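Local structure of cellulase (glycosyl hydrolase family 5) (Bacteroides ovatus, 3ZMR) at residues E133-G138 with P174-H179; G220-P225 with E235-M240. The protein hydrolyses internal beta-1,4-glucosidic linkages in the backbone of xyloglucan with retention of configuration, releasing xyloglucan oligosaccharides. All blocks are in the same frame, centred on the assembly; numbering follows the deposited sequence.

Contact 1 of 2, residues E133-G138 with P174-H179. With XYS (alpha-D-xylopyranose), chain C.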
ATOM      1  N   GLU A 133      -4.286  -2.024 -16.416  1.00  8.13           N
ATOM      2  CA  GLU A 133      -5.390  -2.252 -15.500  1.00  8.76           C
ATOM      3  C   GLU A 133      -6.794  -2.028 -16.158  1.00  8.36           C
ATOM      4  O   GLU A 133      -7.812  -2.204 -15.511  1.00  8.82           O
ATOM      5  CB  GLU A 133      -5.272  -1.386 -14.252  1.00  7.97           C
ATOM      6  CG  GLU A 133      -5.779   0.049 -14.351  1.00  8.10           C
ATOM      7  CD  GLU A 133      -4.894   1.056 -15.034  1.00  7.94           C
ATOM      8  OE1 GLU A 133      -4.094   0.721 -15.945  1.00  8.77           O
ATOM      9  OE2 GLU A 133      -5.036   2.260 -14.646  1.00  9.64           O
ATOM     10  N   ALA A 134      -6.801  -1.610 -17.424  1.00  9.21           N
ATOM     11  CA  ALA A 134      -8.062  -1.352 -18.144  1.00  9.95           C
ATOM     12  C   ALA A 134      -8.870  -2.668 -18.308  1.00  8.54           C
ATOM     13  O   ALA A 134      -8.375  -3.688 -18.804  1.00 10.40           O
ATOM     14  CB  ALA A 134      -7.762  -0.754 -19.496  1.00 10.75           C
ATOM     15  N   VAL A 135     -10.110  -2.620 -17.848  1.00  9.69           N
ATOM     16  CA  VAL A 135     -11.030  -3.754 -17.904  1.00  9.43           C
ATOM     17  C   VAL A 135     -12.406  -3.238 -18.377  1.00 10.73           C
ATOM     18  O   VAL A 135     -12.819  -2.145 -18.024  1.00 10.35           O
ATOM     19  CB  VAL A 135     -11.168  -4.481 -16.540  1.00 10.94           C
ATOM     20  CG1 VAL A 135      -9.900  -5.264 -16.228  1.00 12.93           C
ATOM     21  CG2 VAL A 135     -11.547  -3.505 -15.418  1.00 13.02           C
ATOM     22  N   ILE A 136     -13.082  -4.054 -19.178  1.00 12.18           N
ATOM     23  CA  ILE A 136     -14.486  -3.825 -19.492  1.00  9.29           C
ATOM     24  C   ILE A 136     -15.259  -4.609 -18.425  1.00  9.74           C
ATOM     25  O   ILE A 136     -15.060  -5.817 -18.247  1.00 11.16           O
ATOM     26  CB  ILE A 136     -14.827  -4.271 -20.919  1.00 10.54           C
ATOM     27  CG1 ILE A 136     -13.944  -3.552 -21.959  1.00 15.82           C
ATOM     28  CG2 ILE A 136     -16.315  -4.109 -21.188  1.00 12.90           C
ATOM     29  CD1 ILE A 136     -13.962  -2.050 -21.934  1.00 16.35           C
ATOM     30  N   VAL A 137     -16.109  -3.897 -17.696  1.00 12.71           N
ATOM     31  CA  VAL A 137     -16.835  -4.478 -16.569  1.00 13.58           C
ATOM     32  C   VAL A 137     -18.320  -4.574 -16.895  1.00 12.68           C
ATOM     33  O   VAL A 137     -18.981  -3.573 -17.145  1.00 15.78           O
ATOM     34  CB  VAL A 137     -16.666  -3.654 -15.273  1.00 14.65           C
ATOM     35  CG1 VAL A 137     -17.311  -4.377 -14.100  1.00 17.32           C
ATOM     36  CG2 VAL A 137     -15.206  -3.412 -14.977  1.00 14.21           C
ATOM     37  N   GLY A 138     -18.835  -5.782 -16.833  1.00 12.14           N
ATOM     38  CA  GLY A 138     -20.247  -6.029 -17.099  1.00 15.27           C
ATOM     39  C   GLY A 138     -21.113  -5.858 -15.853  1.00 18.79           C
ATOM     40  O   GLY A 138     -20.603  -5.827 -14.730  1.00 23.55           O
ATOM     41  N   PRO A 174      -0.022   0.209 -13.141  1.00  7.32           N
ATOM     42  CA  PRO A 174      -1.180  -0.539 -12.656  1.00  6.47           C
ATOM     43  C   PRO A 174      -1.448  -1.743 -13.577  1.00  7.99           C
ATOM     44  O   PRO A 174      -1.297  -1.625 -14.813  1.00  8.48           O
ATOM     45  CB  PRO A 174      -2.318   0.493 -12.773  1.00  9.12           C
ATOM     46  CG  PRO A 174      -1.655   1.804 -12.658  1.00  8.96           C
ATOM     47  CD  PRO A 174      -0.377   1.628 -13.393  1.00  7.68           C
ATOM     48  N   VAL A 175      -1.797  -2.883 -13.000  1.00  7.03           N
ATOM     49  CA  VAL A 175      -2.066  -4.086 -13.785  1.00  7.44           C
ATOM     50  C   VAL A 175      -3.335  -4.774 -13.288  1.00  8.08           C
ATOM     51  O   VAL A 175      -3.583  -4.905 -12.079  1.00  8.20           O
ATOM     52  CB  VAL A 175      -0.907  -5.106 -13.711  1.00  7.99           C
ATOM     53  CG1 VAL A 175      -1.094  -6.235 -14.735  1.00  9.64           C
ATOM     54  CG2 VAL A 175       0.428  -4.434 -13.960  1.00  9.14           C
ATOM     55  N   ALA A 176      -4.122  -5.240 -14.259  1.00  8.67           N
ATOM     56  CA  ALA A 176      -5.259  -6.114 -14.018  1.00  8.92           C
ATOM     57  C   ALA A 176      -4.838  -7.490 -14.557  1.00  7.33           C
ATOM     58  O   ALA A 176      -4.050  -7.594 -15.517  1.00  9.50           O
ATOM     59  CB  ALA A 176      -6.469  -5.638 -14.808  1.00 10.26           C
ATOM     60  N   TYR A 177      -5.379  -8.524 -13.916  1.00  8.66           N
ATOM     61  CA  TYR A 177      -5.157  -9.928 -14.306  1.00  9.15           C
ATOM     62  C   TYR A 177      -6.428 -10.755 -14.409  1.00 10.57           C
ATOM     63  O   TYR A 177      -6.431 -11.778 -15.101  1.00 12.27           O
ATOM     64  CB  TYR A 177      -4.215 -10.613 -13.304  1.00  9.64           C
ATOM     65  CG  TYR A 177      -2.850 -10.003 -13.143  1.00 11.01           C
ATOM     66  CD1 TYR A 177      -2.622  -8.990 -12.212  1.00 14.10           C
ATOM     67  CD2 TYR A 177      -1.785 -10.410 -13.947  1.00 12.26           C
ATOM     68  CE1 TYR A 177      -1.341  -8.453 -12.057  1.00 10.71           C
ATOM     69  CE2 TYR A 177      -0.522  -9.875 -13.811  1.00 15.28           C
ATOM     70  CZ  TYR A 177      -0.304  -8.896 -12.886  1.00 12.56           C
ATOM     71  OH  TYR A 177       0.995  -8.432 -12.782  1.00 16.12           O
ATOM     72  N   SER A 178      -7.470 -10.339 -13.693  1.00 10.59           N
ATOM     73  CA  SER A 178      -8.674 -11.153 -13.498  1.00 11.68           C
ATOM     74  C   SER A 178      -9.597 -11.227 -14.725  1.00 12.34           C
ATOM     75  O   SER A 178     -10.564 -12.004 -14.748  1.00 12.93           O
ATOM     76  CB  SER A 178      -9.461 -10.709 -12.272  1.00 11.28           C
ATOM     77  OG  SER A 178      -8.671 -10.935 -11.103  1.00 12.14           O
ATOM     78  N   HIS A 179      -9.255 -10.451 -15.739  1.00 11.03           N
ATOM     79  CA  HIS A 179      -9.873 -10.542 -17.062  1.00 11.17           C
ATOM     80  C   HIS A 179      -9.112 -11.473 -17.998  1.00 11.12           C
ATOM     81  O   HIS A 179      -9.478 -11.647 -19.169  1.00 13.00           O
ATOM     82  CB  HIS A 179      -9.999  -9.159 -17.695  1.00 12.12           C
ATOM     83  CG  HIS A 179      -8.699  -8.467 -17.936  1.00 11.36           C
ATOM     84  ND1 HIS A 179      -7.605  -8.623 -17.108  1.00 10.56           N
ATOM     85  CD2 HIS A 179      -8.346  -7.540 -18.863  1.00 11.79           C
ATOM     86  CE1 HIS A 179      -6.620  -7.865 -17.553  1.00 10.96           C
ATOM     87  NE2 HIS A 179      -7.044  -7.187 -18.610  1.00 11.20           N
TER
HETATM   88  C1  XYS C   5     -17.361  -0.158 -18.732  1.00 18.76           C
HETATM   89  C2  XYS C   5     -18.182   0.371 -17.559  1.00 21.74           C
HETATM   90  C3  XYS C   5     -17.292   1.189 -16.619  1.00 18.39           C
HETATM   91  C4  XYS C   5     -16.072   0.352 -16.215  1.00 16.91           C
HETATM   92  C5  XYS C   5     -15.353  -0.201 -17.463  1.00 17.44           C
HETATM   93  O2  XYS C   5     -19.278   1.166 -18.030  1.00 24.03           O
HETATM   94  O3  XYS C   5     -18.061   1.571 -15.466  1.00 26.22           O
HETATM   95  O4  XYS C   5     -15.164   1.113 -15.388  1.00 19.98           O
HETATM   96  O5  XYS C   5     -16.272  -0.955 -18.266  1.00 18.89           O
HETATM   97  O   HOH W   1      -5.893  -4.741 -19.334  1.00 11.28           O
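V135 lies over one face of the H179 imidazole: its CG1 sits 3.9 Å from the ring centroid, 17° off the ring normal, a CH-pi contact. At the edge of the same ring, in its plane, are A176 O and Y177 CA, while W193 meets it edge-to-face. This joins the segments that follow neighbouring strands 125-127 and 170-173 of the family 5 beta/alpha-barrel, at the C-terminal end that carries the substrate cleft. Within 133-138 and 174-179 no direct hydrogen bond crosses the contact, though a backbone bond joins A176 to F132 just before it; a water adds a polar link, donating to A134 O at 2.7 Å and pairing with H179 NE2 at 2.8 Å. V135 CG1, anti to the carbonyl carbon and beside the backbone N (chi1 -72°), is also 3.7 Å from A176 CB, so one methyl serves both the ring and the alanine. At the start of both segments, E133 lies side by side with P174, and P174 CB packs on the carboxylate itself, 3.5 Å from E133 CD. The carboxylate is turned back on its own chain: OE2 accepts from N130 N and OE1 from T131 N, two bonds that would fix its rotation. The E133 side chain also touches H216 and W437, two substrate-binding residues. Segment 133-138 runs into the short strand 136-137 and brings V135, I136 and V137 to the glycan. V137 N donates to the xylose ring oxygen, XYS O5, at 3.0 Å with an N-H...O angle of 171°, while V137 CG2 lies 4.1 Å from XYS C5.

Contact 2 of 2, residues G220-P225 with E235-M240. With EDO (1,2-ethanediol), chain H.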
ATOM      1  N   GLY A 220     -13.260  -4.435  -8.651  1.00 11.08           N
ATOM      2  CA  GLY A 220     -13.544  -4.208  -7.227  1.00 10.87           C
ATOM      3  C   GLY A 220     -13.720  -5.470  -6.389  1.00  9.67           C
ATOM      4  O   GLY A 220     -14.226  -5.394  -5.259  1.00 11.63           O
ATOM      5  N   TRP A 221     -13.296  -6.635  -6.886  1.00 11.10           N
ATOM      6  CA  TRP A 221     -13.490  -7.877  -6.114  1.00 13.99           C
ATOM      7  C   TRP A 221     -12.880  -7.862  -4.721  1.00 10.22           C
ATOM      8  O   TRP A 221     -13.369  -8.561  -3.844  1.00 10.71           O
ATOM      9  CB  TRP A 221     -12.930  -9.077  -6.860  1.00 10.99           C
ATOM     10  CG  TRP A 221     -11.450  -9.073  -7.085  1.00 11.37           C
ATOM     11  CD1 TRP A 221     -10.771  -8.573  -8.174  1.00 10.63           C
ATOM     12  CD2 TRP A 221     -10.441  -9.568  -6.180  1.00 10.18           C
ATOM     13  NE1 TRP A 221      -9.413  -8.736  -8.009  1.00 11.05           N
ATOM     14  CE2 TRP A 221      -9.182  -9.366  -6.805  1.00 10.83           C
ATOM     15  CE3 TRP A 221     -10.478 -10.211  -4.942  1.00 11.46           C
ATOM     16  CZ2 TRP A 221      -7.965  -9.725  -6.182  1.00 11.57           C
ATOM     17  CZ3 TRP A 221      -9.268 -10.597  -4.348  1.00 11.07           C
ATOM     18  CH2 TRP A 221      -8.044 -10.385  -4.984  1.00 11.04           C
ATOM     19  N   LEU A 222     -11.813  -7.067  -4.519  1.00  9.94           N
ATOM     20  CA  LEU A 222     -11.121  -7.052  -3.219  1.00 10.36           C
ATOM     21  C   LEU A 222     -11.839  -6.148  -2.203  1.00 11.74           C
ATOM     22  O   LEU A 222     -11.517  -6.145  -1.021  1.00 10.83           O
ATOM     23  CB  LEU A 222      -9.651  -6.636  -3.373  1.00  9.18           C
ATOM     24  CG  LEU A 222      -8.732  -6.847  -2.176  1.00 10.02           C
ATOM     25  CD1 LEU A 222      -8.731  -8.266  -1.639  1.00 11.25           C
ATOM     26  CD2 LEU A 222      -7.327  -6.384  -2.535  1.00 10.31           C
ATOM     27  N   ASN A 223     -12.829  -5.388  -2.672  1.00  9.72           N
ATOM     28  CA  ASN A 223     -13.472  -4.365  -1.855  1.00 10.91           C
ATOM     29  C   ASN A 223     -14.567  -4.891  -0.943  1.00 10.38           C
ATOM     30  O   ASN A 223     -15.702  -4.387  -0.928  1.00 12.07           O
ATOM     31  CB  ASN A 223     -13.988  -3.226  -2.735  1.00 10.70           C
ATOM     32  CG  ASN A 223     -12.865  -2.412  -3.349  1.00 12.31           C
ATOM     33  OD1 ASN A 223     -11.727  -2.414  -2.863  1.00 11.30           O
ATOM     34  ND2 ASN A 223     -13.167  -1.720  -4.449  1.00 11.80           N
ATOM     35  N   HIS A 224     -14.203  -5.914  -0.179  1.00 12.12           N
ATOM     36  CA  HIS A 224     -15.074  -6.513   0.829  1.00 10.65           C
ATOM     37  C   HIS A 224     -14.287  -6.881   2.068  1.00 10.73           C
ATOM     38  O   HIS A 224     -14.136  -8.072   2.401  1.00 14.17           O
ATOM     39  CB  HIS A 224     -15.814  -7.718   0.269  1.00 14.00           C
ATOM     40  CG  HIS A 224     -16.537  -7.409  -0.994  1.00 12.43           C
ATOM     41  ND1 HIS A 224     -17.761  -6.778  -0.996  1.00 14.53           N
ATOM     42  CD2 HIS A 224     -16.172  -7.541  -2.292  1.00 14.20           C
ATOM     43  CE1 HIS A 224     -18.141  -6.573  -2.249  1.00 16.67           C
ATOM     44  NE2 HIS A 224     -17.192  -7.025  -3.055  1.00 20.15           N
ATOM     45  N   PRO A 225     -13.808  -5.862   2.793  1.00 10.59           N
ATOM     46  CA  PRO A 225     -12.890  -6.104   3.920  1.00 13.25           C
ATOM     47  C   PRO A 225     -13.681  -6.433   5.190  1.00 11.39           C
ATOM     48  O   PRO A 225     -13.742  -5.645   6.115  1.00 11.87           O
ATOM     49  CB  PRO A 225     -12.145  -4.771   4.045  1.00 18.54           C
ATOM     50  CG  PRO A 225     -13.153  -3.762   3.612  1.00 14.36           C
ATOM     51  CD  PRO A 225     -13.938  -4.429   2.506  1.00 14.40           C
ATOM     52  N   GLU A 235      -7.400 -15.986   0.025  1.00 13.65           N
ATOM     53  CA  GLU A 235      -6.998 -17.115  -0.812  1.00 12.34           C
ATOM     54  C   GLU A 235      -6.730 -16.654  -2.240  1.00 11.08           C
ATOM     55  O   GLU A 235      -5.724 -17.031  -2.862  1.00 12.77           O
ATOM     56  CB  GLU A 235      -8.082 -18.167  -0.796  1.00 16.56           C
ATOM     57  CG  GLU A 235      -7.910 -19.306  -1.776  1.00 31.82           C
ATOM     58  CD  GLU A 235      -9.040 -20.290  -1.667  1.00138.38           C
ATOM     59  OE1 GLU A 235      -8.957 -21.196  -0.814  1.00146.18           O
ATOM     60  OE2 GLU A 235     -10.016 -20.099  -2.406  1.00117.70           O
ATOM     61  N   ARG A 236      -7.620 -15.803  -2.766  1.00 13.27           N
ATOM     62  CA  ARG A 236      -7.461 -15.297  -4.125  1.00 11.23           C
ATOM     63  C   ARG A 236      -6.236 -14.389  -4.269  1.00 11.37           C
ATOM     64  O   ARG A 236      -5.490 -14.509  -5.233  1.00 10.97           O
ATOM     65  CB  ARG A 236      -8.726 -14.568  -4.560  1.00 11.21           C
ATOM     66  CG  ARG A 236      -8.636 -13.962  -5.939  1.00 12.16           C
ATOM     67  CD  ARG A 236      -9.972 -13.449  -6.393  1.00 13.19           C
ATOM     68  NE  ARG A 236      -9.909 -12.819  -7.691  1.00 12.79           N
ATOM     69  CZ  ARG A 236     -10.991 -12.389  -8.340  1.00 12.77           C
ATOM     70  NH1 ARG A 236     -12.190 -12.552  -7.806  1.00 13.42           N
ATOM     71  NH2 ARG A 236     -10.879 -11.795  -9.515  1.00 13.81           N
ATOM     72  N   LEU A 237      -6.071 -13.465  -3.329  1.00 10.16           N
ATOM     73  CA  LEU A 237      -4.948 -12.523  -3.371  1.00 10.35           C
ATOM     74  C   LEU A 237      -3.623 -13.312  -3.350  1.00  9.87           C
ATOM     75  O   LEU A 237      -2.687 -13.026  -4.136  1.00 10.37           O
ATOM     76  CB  LEU A 237      -5.079 -11.562  -2.214  1.00  9.46           C
ATOM     77  CG  LEU A 237      -4.071 -10.399  -2.265  1.00 10.41           C
ATOM     78  CD1 LEU A 237      -4.242  -9.493  -3.470  1.00 10.91           C
ATOM     79  CD2 LEU A 237      -4.154  -9.610  -0.962  1.00 11.58           C
ATOM     80  N   GLU A 238      -3.548 -14.330  -2.494  1.00  9.94           N
ATOM     81  CA  GLU A 238      -2.372 -15.205  -2.461  1.00  9.98           C
ATOM     82  C   GLU A 238      -2.143 -15.925  -3.786  1.00 10.23           C
ATOM     83  O   GLU A 238      -1.030 -15.992  -4.305  1.00 10.41           O
ATOM     84  CB  GLU A 238      -2.493 -16.240  -1.320  1.00 10.56           C
ATOM     85  CG  GLU A 238      -1.334 -17.228  -1.310  1.00 11.60           C
ATOM     86  CD  GLU A 238      -1.384 -18.257  -0.193  1.00 15.04           C
ATOM     87  OE1 GLU A 238      -2.466 -18.537   0.330  1.00 22.03           O
ATOM     88  OE2 GLU A 238      -0.308 -18.786   0.155  1.00 18.34           O
ATOM     89  N   ALA A 239      -3.215 -16.508  -4.337  1.00 10.48           N
ATOM     90  CA  ALA A 239      -3.083 -17.310  -5.557  1.00 10.17           C
ATOM     91  C   ALA A 239      -2.570 -16.460  -6.709  1.00  8.42           C
ATOM     92  O   ALA A 239      -1.738 -16.900  -7.504  1.00 11.35           O
ATOM     93  CB  ALA A 239      -4.399 -17.958  -5.932  1.00 12.81           C
ATOM     94  N   MET A 240      -3.041 -15.217  -6.765  1.00 10.55           N
ATOM     95  CA  MET A 240      -2.647 -14.300  -7.818  1.00 10.13           C
ATOM     96  C   MET A 240      -1.218 -13.834  -7.610  1.00  8.63           C
ATOM     97  O   MET A 240      -0.369 -13.931  -8.517  1.00  9.72           O
ATOM     98  CB  MET A 240      -3.626 -13.115  -7.904  1.00 13.59           C
ATOM     99  CG  MET A 240      -5.040 -13.534  -8.332  1.00 11.88           C
ATOM    100  SD  MET A 240      -6.167 -12.138  -8.384  1.00 11.92           S
ATOM    101  CE  MET A 240      -5.607 -11.305  -9.857  1.00 12.75           C
TER
HETATM  102  C1  EDO H1514     -14.036 -15.115  -5.147  1.00 36.13           C
HETATM  103  O1  EDO H1514     -15.371 -14.594  -5.124  1.00 59.78           O
HETATM  104  C2  EDO H1514     -13.119 -14.162  -4.402  1.00 23.63           C
HETATM  105  O2  EDO H1514     -13.149 -12.891  -5.055  1.00 19.18           O
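W221 and L222 occupy the two central positions of a type I turn from G220 to N223, closed by N223 N to G220 O at 2.9 Å, and face one side of helix 227-248, whose R236, L237 and M240 meet them. Segment 220-225 lies in the loop between barrel strand 210-214 and this helix, so the contact packs a loop of the beta/alpha-barrel onto the helix that follows it. The main interaction is a cation-pi stack. The R236 guanidinium lies flat on the indole, planes 2° apart, with CZ 3.6 Å from the centroid of the W221 five-membered ring and 12° off its normal. The arginine chain, extended from CG to NE, runs over the same face, and its CD stands 3.6 Å from the centroid of the six-membered ring. L222 CB, from the same turn, lies over the opposite face of the indole, offset toward the rim. M240 approaches obliquely in a Met-aromatic contact, SD being 3.7 Å from W221 CZ2, and also lies in the plane of the guanidinium at its edge. L237 CD1 adds apolar contacts, 4.2 Å from W221 CH2 and 4.5 Å from L222 CD2; L222 and L237 both pack on F284 of helix 275-293. W221 NE1 donates to E218 OE2, outside this pair. Ethanediol, probably from the crystallisation liquor, accepts from R236 NH1 at 2.9 Å. An alanine in place of W221 would probably leave the R236 guanidinium without its aromatic platform and E218 OE2 without the indole N-H. Since the indole donates to a carboxylate while its face carries the guanidinium, E218 would be expected to make the ring more electron-rich and so to strengthen its attraction for the arginine charge.

How the contacts relate
Contact 1 closes before contact 2 opens along the chain, and their centres are 14 Å apart on the same side of the chain's centre. Both lie in the catalytic barrel: segments 133-138, 174-179 and 220-225 follow strands 125-127, 170-173 and 210-214, consecutive around the sheet, and 235-240 is on helix 227-248. The two contacts touch directly. S178 OG probably hydrogen-bonds R236 NH2 at 2.9 Å, and M240 CE packs against Y177 CB at 3.8 Å. E218, the carboxylate met in contact 2, also hydrogen-bonds Y177 N and S178 OG of contact 1. The sugar-contacting segment of contact 1 is thus connected, through 174-179, to the outer helix of contact 2.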